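Local atomic coordinates of Polyphosphate:AMP phosphotransferase (Pseudomonas aeruginosa PAO1, PDB entry 3CZP), a protein that transfers phosphate from inorganic polyphosphate to AMP to make ADP, and to GMP less efficiently, with magnesium as cofactor. Residues 345-350 with 393-398; 336-341 with 350-355. One frame throughout, in Å; residues are numbered along the deposited sequence. Where two conformers were deposited one is given.

In the fold
Both contacts lie in the second PPK2 region, which is built round a parallel sheet of strand order 2-3-1-4-5. Strand 330-333 comes first, and the chain then passes through 336-341, 345-350 and 350-355 before strand 360-364. Contact 2 closes a short loop within this connection, bringing 350-355 back to 336-341. Contact 1 starts inside that loop and closes much later, when helix 382-402 brings 393-398 up to 345-350. The segments therefore alternate, and the contacts cross. They share Phe350 and helix 348-351. Contact 1 ties the connection to helix 382-402 in the buried centre. Contact 2 ties its two ends together against the second subunit.

Contact 1 of 2, residues 345-350 with 393-398; sequences PYLWRF and NDFEEQ
Leu347 and Phe350 lie against the ring of Phe395, where the connection between strands 330-333 and 360-364 packs on helix 382-402. Both parts belong to the P-loop kinase-like fold of the second PPK2 region. The contact is small, apolar and buried. Phe395 makes the whole contribution of 393-398. Its CG is anti to the backbone N (chi1 178°), which swings the ring off the helix toward 345-350. Both partners reach this ring obliquely, on the side formed by CD2, CE2 and CZ. Leu347 sends one methyl, CD2, to Phe395 CD2 at 4.2 Å. Phe350 uses its CB, which lies 4.2 Å from Phe395 CZ at the end of the ring. The Phe350 ring itself does not join in. With CG anti to the carbonyl carbon (chi1 -56°), the ring is turned away from Phe395 and back over its own segment. There it meets Tyr346 edge to face, with CE2 of Phe350 above the Tyr346 ring toward its rim. Tyr346 is held in turn at its hydroxyl, which bonds to Trp367 O and Arg370 N. A type I beta turn from Pro345 to Trp348 leads the chain round and places Leu347 to face Phe395. It is closed by Trp348 N to Pro345 O at 3.0 Å. Leu347 also touches Met141 and Trp94, which belong to the first PPK2 region, so this packing continues across the join of the two repeats. Trp367 meets the Phe395 ring edge to face. The ring of Trp351 meets it at about 60°, and there Phe395 CE1 packs against Trp351 CE2.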
ATOM      1  N   PRO A 345      -3.143 -12.381   5.858  1.00 20.88           N
ATOM      2  CA  PRO A 345      -2.365 -13.550   6.220  1.00 21.20           C
ATOM      3  C   PRO A 345      -0.890 -13.202   6.480  1.00 20.18           C
ATOM      4  O   PRO A 345      -0.363 -12.241   5.927  1.00 20.86           O
ATOM      5  CB  PRO A 345      -2.442 -14.423   4.976  1.00 19.75           C
ATOM      6  CG  PRO A 345      -2.815 -13.549   3.954  1.00 20.12           C
ATOM      7  CD  PRO A 345      -3.663 -12.511   4.499  1.00 20.35           C
ATOM      8  N   TYR A 346      -0.270 -13.988   7.333  1.00 20.57           N
ATOM      9  CA  TYR A 346       1.094 -13.742   7.819  1.00 21.72           C
ATOM     10  C   TYR A 346       2.112 -13.196   6.791  1.00 22.40           C
ATOM     11  O   TYR A 346       2.730 -12.155   7.047  1.00 25.02           O
ATOM     12  CB  TYR A 346       1.652 -15.020   8.453  1.00 22.27           C
ATOM     13  CG  TYR A 346       3.032 -14.862   9.042  1.00 22.97           C
ATOM     14  CD1 TYR A 346       3.251 -14.029  10.161  1.00 23.58           C
ATOM     15  CD2 TYR A 346       4.110 -15.541   8.523  1.00 23.25           C
ATOM     16  CE1 TYR A 346       4.556 -13.858  10.713  1.00 24.77           C
ATOM     17  CE2 TYR A 346       5.388 -15.397   9.090  1.00 25.17           C
ATOM     18  CZ  TYR A 346       5.595 -14.569  10.180  1.00 25.55           C
ATOM     19  OH  TYR A 346       6.881 -14.435  10.704  1.00 25.07           O
ATOM     20  N   LEU A 347       2.288 -13.849   5.640  1.00 21.04           N
ATOM     21  CA  LEU A 347       3.380 -13.414   4.700  1.00 21.23           C
ATOM     22  C   LEU A 347       3.087 -12.142   3.963  1.00 21.06           C
ATOM     23  O   LEU A 347       3.970 -11.596   3.327  1.00 21.96           O
ATOM     24  CB  LEU A 347       3.715 -14.517   3.690  1.00 20.79           C
ATOM     25  CG  LEU A 347       4.400 -15.725   4.367  1.00 21.23           C
ATOM     26  CD1 LEU A 347       4.508 -16.922   3.448  1.00 17.87           C
ATOM     27  CD2 LEU A 347       5.792 -15.272   5.064  1.00 20.47           C
ATOM     28  N   TRP A 348       1.830 -11.698   3.952  1.00 20.37           N
ATOM     29  CA  TRP A 348       1.452 -10.433   3.320  1.00 21.14           C
ATOM     30  C   TRP A 348       2.355  -9.257   3.713  1.00 21.22           C
ATOM     31  O   TRP A 348       2.764  -8.450   2.854  1.00 19.83           O
ATOM     32  CB  TRP A 348      -0.037 -10.145   3.640  1.00 20.87           C
ATOM     33  CG  TRP A 348      -0.625  -8.960   2.948  1.00 18.78           C
ATOM     34  CD1 TRP A 348      -1.335  -8.929   1.775  1.00 19.95           C
ATOM     35  CD2 TRP A 348      -0.651  -7.627   3.456  1.00 17.64           C
ATOM     36  NE1 TRP A 348      -1.731  -7.655   1.477  1.00 16.24           N
ATOM     37  CE2 TRP A 348      -1.348  -6.832   2.510  1.00 19.85           C
ATOM     38  CE3 TRP A 348      -0.155  -7.022   4.615  1.00 18.32           C
ATOM     39  CZ2 TRP A 348      -1.549  -5.459   2.693  1.00 18.64           C
ATOM     40  CZ3 TRP A 348      -0.398  -5.654   4.811  1.00 19.06           C
ATOM     41  CH2 TRP A 348      -1.073  -4.895   3.845  1.00 22.09           C
ATOM     42  N   ARG A 349       2.655  -9.171   5.004  1.00 20.84           N
ATOM     43  CA  ARG A 349       3.496  -8.108   5.534  0.50 21.63           C
ATOM     44  C   ARG A 349       4.896  -8.151   4.937  1.00 21.96           C
ATOM     45  O   ARG A 349       5.538  -7.110   4.803  1.00 24.04           O
ATOM     46  CB  ARG A 349       3.574  -8.196   7.060  0.50 21.50           C
ATOM     47  CG  ARG A 349       4.007  -9.557   7.581  0.50 20.80           C
ATOM     48  CD  ARG A 349       3.886  -9.633   9.094  0.50 22.61           C
ATOM     49  NE  ARG A 349       2.559 -10.076   9.515  0.50 22.98           N
ATOM     50  CZ  ARG A 349       2.273 -10.525  10.732  0.50 23.97           C
ATOM     51  NH1 ARG A 349       3.222 -10.592  11.657  0.50 23.42           N
ATOM     52  NH2 ARG A 349       1.038 -10.907  11.027  0.50 24.99           N
ATOM     53  N   PHE A 350       5.367  -9.344   4.582  1.00 21.60           N
ATOM     54  CA  PHE A 350       6.704  -9.466   4.002  1.00 21.29           C
ATOM     55  C   PHE A 350       6.714  -9.268   2.518  1.00 22.20           C
ATOM     56  O   PHE A 350       7.598  -8.606   2.012  1.00 23.82           O
ATOM     57  CB  PHE A 350       7.321 -10.805   4.408  1.00 21.43           C
ATOM     58  CG  PHE A 350       7.347 -10.932   5.879  1.00 18.53           C
ATOM     59  CD1 PHE A 350       8.223 -10.165   6.591  1.00 16.42           C
ATOM     60  CD2 PHE A 350       6.427 -11.736   6.551  1.00 19.32           C
ATOM     61  CE1 PHE A 350       8.242 -10.215   7.992  1.00 19.03           C
ATOM     62  CE2 PHE A 350       6.442 -11.793   7.968  1.00 17.24           C
ATOM     63  CZ  PHE A 350       7.296 -11.000   8.654  1.00 18.70           C
ATOM     64  N   ASN A 393       9.747 -21.798   2.805  1.00 22.46           N
ATOM     65  CA  ASN A 393      10.498 -22.379   1.720  1.00 23.03           C
ATOM     66  C   ASN A 393       9.843 -22.148   0.395  1.00 23.29           C
ATOM     67  O   ASN A 393      10.542 -21.800  -0.605  1.00 23.16           O
ATOM     68  CB  ASN A 393      10.723 -23.887   1.966  1.00 23.71           C
ATOM     69  CG  ASN A 393      11.739 -24.168   3.038  1.00 22.59           C
ATOM     70  OD1 ASN A 393      12.619 -23.346   3.336  1.00 23.96           O
ATOM     71  ND2 ASN A 393      11.641 -25.368   3.620  1.00 23.80           N
ATOM     72  N   ASP A 394       8.500 -22.246   0.379  1.00 24.26           N
ATOM     73  CA  ASP A 394       7.765 -21.993  -0.874  1.00 25.43           C
ATOM     74  C   ASP A 394       7.921 -20.503  -1.265  1.00 23.50           C
ATOM     75  O   ASP A 394       8.173 -20.178  -2.405  1.00 21.44           O
ATOM     76  CB  ASP A 394       6.267 -22.354  -0.819  1.00 25.85           C
ATOM     77  CG  ASP A 394       5.983 -23.869  -0.573  1.00 32.15           C
ATOM     78  OD1 ASP A 394       6.848 -24.781  -0.813  1.00 36.77           O
ATOM     79  OD2 ASP A 394       4.834 -24.143  -0.125  1.00 35.09           O
ATOM     80  N   PHE A 395       7.775 -19.622  -0.287  1.00 23.72           N
ATOM     81  CA  PHE A 395       8.031 -18.175  -0.444  1.00 23.71           C
ATOM     82  C   PHE A 395       9.400 -17.865  -1.024  1.00 22.92           C
ATOM     83  O   PHE A 395       9.540 -17.178  -2.027  1.00 23.55           O
ATOM     84  CB  PHE A 395       7.872 -17.540   0.952  1.00 24.55           C
ATOM     85  CG  PHE A 395       8.134 -16.048   1.037  1.00 24.19           C
ATOM     86  CD1 PHE A 395       7.709 -15.179   0.056  1.00 27.29           C
ATOM     87  CD2 PHE A 395       8.820 -15.533   2.115  1.00 26.03           C
ATOM     88  CE1 PHE A 395       7.920 -13.772   0.171  1.00 26.63           C
ATOM     89  CE2 PHE A 395       9.057 -14.125   2.204  1.00 26.77           C
ATOM     90  CZ  PHE A 395       8.591 -13.262   1.252  1.00 25.34           C
ATOM     91  N   GLU A 396      10.425 -18.424  -0.402  1.00 22.79           N
ATOM     92  CA  GLU A 396      11.805 -18.199  -0.810  1.00 23.62           C
ATOM     93  C   GLU A 396      12.108 -18.752  -2.175  1.00 23.67           C
ATOM     94  O   GLU A 396      12.910 -18.183  -2.908  1.00 24.12           O
ATOM     95  CB  GLU A 396      12.789 -18.736   0.235  1.00 22.77           C
ATOM     96  CG  GLU A 396      12.749 -17.844   1.479  1.00 22.50           C
ATOM     97  CD  GLU A 396      13.634 -18.319   2.611  1.00 22.48           C
ATOM     98  OE1 GLU A 396      14.370 -19.319   2.445  1.00 21.53           O
ATOM     99  OE2 GLU A 396      13.553 -17.672   3.672  1.00 20.93           O
ATOM    100  N   GLU A 397      11.449 -19.859  -2.508  1.00 25.12           N
ATOM    101  CA  GLU A 397      11.545 -20.439  -3.850  1.00 25.76           C
ATOM    102  C   GLU A 397      10.913 -19.576  -4.911  1.00 24.78           C
ATOM    103  O   GLU A 397      11.457 -19.480  -6.006  1.00 22.88           O
ATOM    104  CB  GLU A 397      10.916 -21.816  -3.855  1.00 25.97           C
ATOM    105  CG  GLU A 397      10.816 -22.455  -5.185  1.00 29.96           C
ATOM    106  CD  GLU A 397      10.116 -23.819  -5.118  1.00 30.83           C
ATOM    107  OE1 GLU A 397       8.878 -23.848  -4.844  1.00 33.61           O
ATOM    108  OE2 GLU A 397      10.831 -24.830  -5.327  1.00 35.99           O
ATOM    109  N   GLN A 398       9.741 -18.995  -4.609  1.00 24.54           N
ATOM    110  CA  GLN A 398       9.097 -18.018  -5.501  1.00 25.16           C
ATOM    111  C   GLN A 398      10.074 -16.859  -5.791  1.00 24.31           C
ATOM    112  O   GLN A 398      10.190 -16.394  -6.910  1.00 24.95           O
ATOM    113  CB  GLN A 398       7.770 -17.455  -4.915  1.00 24.51           C
ATOM    114  CG  GLN A 398       6.519 -18.400  -4.755  1.00 29.93           C
ATOM    115  CD  GLN A 398       5.991 -18.907  -6.110  1.00 34.27           C
ATOM    116  OE1 GLN A 398       6.050 -20.116  -6.387  1.00 39.05           O
ATOM    117  NE2 GLN A 398       5.478 -17.986  -6.962  1.00 31.83           N
TER

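Contact 2 of 2, residues 336-341 with 350-355; sequences APTEEE and FWRHIP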
ATOM      1  N   ALA A 336       6.283  -5.864  15.624  1.00 26.48           N
ATOM      2  CA  ALA A 336       4.917  -6.347  15.837  1.00 26.63           C
ATOM      3  C   ALA A 336       4.092  -5.902  14.621  1.00 26.02           C
ATOM      4  O   ALA A 336       4.286  -4.785  14.115  1.00 24.41           O
ATOM      5  CB  ALA A 336       4.365  -5.754  17.195  1.00 25.75           C
ATOM      6  N   PRO A 337       3.220  -6.784  14.087  1.00 25.84           N
ATOM      7  CA  PRO A 337       2.439  -6.290  12.970  1.00 24.40           C
ATOM      8  C   PRO A 337       1.478  -5.109  13.259  1.00 24.09           C
ATOM      9  O   PRO A 337       0.899  -5.016  14.330  1.00 24.27           O
ATOM     10  CB  PRO A 337       1.649  -7.512  12.541  1.00 25.36           C
ATOM     11  CG  PRO A 337       1.584  -8.341  13.801  1.00 25.69           C
ATOM     12  CD  PRO A 337       2.922  -8.186  14.374  1.00 25.77           C
ATOM     13  N   THR A 338       1.354  -4.202  12.287  1.00 22.94           N
ATOM     14  CA  THR A 338       0.405  -3.098  12.369  1.00 23.81           C
ATOM     15  C   THR A 338      -1.021  -3.640  12.108  1.00 22.73           C
ATOM     16  O   THR A 338      -1.200  -4.820  11.774  1.00 22.12           O
ATOM     17  CB  THR A 338       0.768  -1.995  11.341  1.00 23.71           C
ATOM     18  OG1 THR A 338       0.663  -2.555  10.026  1.00 28.77           O
ATOM     19  CG2 THR A 338       2.156  -1.533  11.503  1.00 26.84           C
ATOM     20  N   GLU A 339      -2.011  -2.796  12.291  1.00 21.41           N
ATOM     21  CA  GLU A 339      -3.435  -3.151  12.108  1.00 23.23           C
ATOM     22  C   GLU A 339      -3.764  -3.727  10.709  1.00 22.43           C
ATOM     23  O   GLU A 339      -4.473  -4.747  10.566  1.00 22.72           O
ATOM     24  CB  GLU A 339      -4.265  -1.886  12.422  1.00 23.18           C
ATOM     25  CG  GLU A 339      -5.651  -1.813  11.862  1.00 26.89           C
ATOM     26  CD  GLU A 339      -6.548  -0.855  12.651  1.00 26.15           C
ATOM     27  OE1 GLU A 339      -6.013   0.123  13.236  1.00 23.62           O
ATOM     28  OE2 GLU A 339      -7.766  -1.143  12.692  1.00 32.71           O
ATOM     29  N   GLU A 340      -3.232  -3.060   9.685  0.50 21.64           N
ATOM     30  CA  GLU A 340      -3.418  -3.466   8.296  0.50 21.48           C
ATOM     31  C   GLU A 340      -2.677  -4.753   7.949  0.50 21.07           C
ATOM     32  O   GLU A 340      -3.088  -5.440   7.007  0.50 21.20           O
ATOM     33  CB  GLU A 340      -3.041  -2.322   7.328  0.50 21.29           C
ATOM     34  CG  GLU A 340      -4.185  -1.324   7.125  0.50 22.44           C
ATOM     35  CD  GLU A 340      -3.831  -0.057   6.331  0.50 21.69           C
ATOM     36  OE1 GLU A 340      -4.575   0.913   6.517  0.50 19.28           O
ATOM     37  OE2 GLU A 340      -2.858  -0.024   5.527  0.50 24.08           O
ATOM     38  N   GLU A 341      -1.586  -5.062   8.673  1.00 20.91           N
ATOM     39  CA  GLU A 341      -0.910  -6.336   8.574  1.00 21.22           C
ATOM     40  C   GLU A 341      -1.630  -7.470   9.314  1.00 21.57           C
ATOM     41  O   GLU A 341      -1.627  -8.618   8.858  1.00 19.21           O
ATOM     42  CB  GLU A 341       0.489  -6.257   9.131  1.00 20.39           C
ATOM     43  CG  GLU A 341       1.379  -5.376   8.219  1.00 22.03           C
ATOM     44  CD  GLU A 341       2.667  -4.992   8.853  1.00 22.14           C
ATOM     45  OE1 GLU A 341       2.824  -5.088  10.123  1.00 21.62           O
ATOM     46  OE2 GLU A 341       3.516  -4.528   8.074  1.00 22.56           O
ATOM     47  N   PHE A 350       5.367  -9.344   4.582  1.00 21.60           N
ATOM     48  CA  PHE A 350       6.704  -9.466   4.002  1.00 21.29           C
ATOM     49  C   PHE A 350       6.714  -9.268   2.518  1.00 22.20           C
ATOM     50  O   PHE A 350       7.598  -8.606   2.012  1.00 23.82           O
ATOM     51  CB  PHE A 350       7.321 -10.805   4.408  1.00 21.43           C
ATOM     52  CG  PHE A 350       7.347 -10.932   5.879  1.00 18.53           C
ATOM     53  CD1 PHE A 350       8.223 -10.165   6.591  1.00 16.42           C
ATOM     54  CD2 PHE A 350       6.427 -11.736   6.551  1.00 19.32           C
ATOM     55  CE1 PHE A 350       8.242 -10.215   7.992  1.00 19.03           C
ATOM     56  CE2 PHE A 350       6.442 -11.793   7.968  1.00 17.24           C
ATOM     57  CZ  PHE A 350       7.296 -11.000   8.654  1.00 18.70           C
ATOM     58  N   TRP A 351       5.740  -9.847   1.824  1.00 20.50           N
ATOM     59  CA  TRP A 351       5.614  -9.660   0.376  1.00 21.38           C
ATOM     60  C   TRP A 351       5.593  -8.174  -0.039  1.00 21.95           C
ATOM     61  O   TRP A 351       6.007  -7.809  -1.168  1.00 23.90           O
ATOM     62  CB  TRP A 351       4.357 -10.405  -0.145  1.00 20.65           C
ATOM     63  CG  TRP A 351       4.605 -11.811  -0.587  1.00 20.04           C
ATOM     64  CD1 TRP A 351       4.286 -12.948   0.108  1.00 20.12           C
ATOM     65  CD2 TRP A 351       5.283 -12.241  -1.770  1.00 18.19           C
ATOM     66  NE1 TRP A 351       4.693 -14.058  -0.593  1.00 21.62           N
ATOM     67  CE2 TRP A 351       5.275 -13.650  -1.766  1.00 20.33           C
ATOM     68  CE3 TRP A 351       5.889 -11.572  -2.848  1.00 17.65           C
ATOM     69  CZ2 TRP A 351       5.863 -14.408  -2.794  1.00 21.71           C
ATOM     70  CZ3 TRP A 351       6.462 -12.327  -3.853  1.00 20.16           C
ATOM     71  CH2 TRP A 351       6.433 -13.723  -3.829  1.00 19.04           C
ATOM     72  N   ARG A 352       4.981  -7.353   0.796  1.00 22.62           N
ATOM     73  CA  ARG A 352       4.759  -5.941   0.525  1.00 24.80           C
ATOM     74  C   ARG A 352       6.084  -5.225   0.493  1.00 24.90           C
ATOM     75  O   ARG A 352       6.190  -4.164  -0.067  1.00 26.42           O
ATOM     76  CB  ARG A 352       3.799  -5.298   1.562  1.00 24.35           C
ATOM     77  CG  ARG A 352       4.475  -5.001   2.859  1.00 27.90           C
ATOM     78  CD  ARG A 352       3.569  -4.547   3.994  1.00 28.97           C
ATOM     79  NE  ARG A 352       2.888  -3.263   3.766  1.00 34.13           N
ATOM     80  CZ  ARG A 352       2.223  -2.609   4.728  1.00 36.03           C
ATOM     81  NH1 ARG A 352       2.162  -3.096   5.964  1.00 38.23           N
ATOM     82  NH2 ARG A 352       1.579  -1.483   4.468  1.00 37.45           N
ATOM     83  N   HIS A 353       7.100  -5.819   1.097  1.00 24.79           N
ATOM     84  CA  HIS A 353       8.434  -5.274   1.081  1.00 25.95           C
ATOM     85  C   HIS A 353       9.413  -5.897   0.124  1.00 26.44           C
ATOM     86  O   HIS A 353      10.589  -5.539   0.167  1.00 27.16           O
ATOM     87  CB  HIS A 353       9.045  -5.388   2.482  1.00 24.40           C
ATOM     88  CG  HIS A 353       8.412  -4.476   3.454  1.00 25.88           C
ATOM     89  ND1 HIS A 353       8.446  -3.114   3.307  1.00 24.01           N
ATOM     90  CD2 HIS A 353       7.677  -4.729   4.562  1.00 27.60           C
ATOM     91  CE1 HIS A 353       7.763  -2.557   4.291  1.00 28.74           C
ATOM     92  NE2 HIS A 353       7.307  -3.517   5.079  1.00 27.20           N
ATOM     93  N   ILE A 354       8.975  -6.802  -0.744  1.00 26.26           N
ATOM     94  CA  ILE A 354       9.922  -7.499  -1.634  1.00 25.16           C
ATOM     95  C   ILE A 354      10.439  -6.544  -2.673  1.00 26.01           C
ATOM     96  O   ILE A 354       9.680  -5.776  -3.225  1.00 24.91           O
ATOM     97  CB  ILE A 354       9.246  -8.708  -2.268  1.00 26.34           C
ATOM     98  CG1 ILE A 354       9.108  -9.815  -1.200  1.00 23.22           C
ATOM     99  CG2 ILE A 354       9.929  -9.140  -3.568  1.00 24.95           C
ATOM    100  CD1 ILE A 354      10.417 -10.407  -0.767  1.00 26.78           C
ATOM    101  N   PRO A 355      11.752  -6.595  -2.969  1.00 26.52           N
ATOM    102  CA  PRO A 355      12.285  -5.609  -3.916  1.00 25.51           C
ATOM    103  C   PRO A 355      11.895  -5.813  -5.377  1.00 24.30           C
ATOM    104  O   PRO A 355      11.714  -6.938  -5.836  1.00 26.44           O
ATOM    105  CB  PRO A 355      13.811  -5.709  -3.691  1.00 25.27           C
ATOM    106  CG  PRO A 355      14.019  -7.099  -3.193  1.00 25.29           C
ATOM    107  CD  PRO A 355      12.810  -7.442  -2.387  1.00 26.07           C
TER
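The carboxylate of Glu341 is gripped on two sides at the subunit interface: Thr338 N gives a hydrogen bond of 2.8 Å to Glu341 OE1, at 158°, and Arg352 holds the other oxygen. Arg352 NH1 is 2.9 Å from Glu341 OE2, in a salt bridge. The angle at the hydrogen is only 127°, so as a hydrogen bond it is weak. The carboxylate sits at the edge of the guanidinium, near its plane. The two flat groups are turned 78° apart, and the side chains cross at about a right angle. They do not form the flat, two-pronged pair in which each oxygen meets its own nitrogen. The Glu341 chain is extended beyond CG, and that CG itself lies 3.3 Å from Arg352 NH1. The Arg352 chain bends about its CG-CD bond, bringing NH1 alongside the CG-CD-OE2 side of Glu341. Thr338 is the N-cap of the short helix 339-342, and its N meets OE1 from above the carboxylate plane. This is the backbone-N half of a capping box. It fixes one end of the carboxylate while OE2 turns to Arg352. Both segments belong to the connection between strands 330-333 and 360-364 of the parallel sheet in this P-loop kinase-like fold. Arg352 lies in a type I beta turn from Trp351 to Ile354. Arg352 NH2 also forms a salt bridge with Glu340 OE2 of the second subunit, and Glu340 OE1 returns one to Arg352 NH1 of that subunit. The Thr338 hydroxyl also bonds to Glu340 of the second subunit, so the charged cluster spans the dimer. Farther back, Arg352 CG lies over one face of the His353 ring, offset toward its rim.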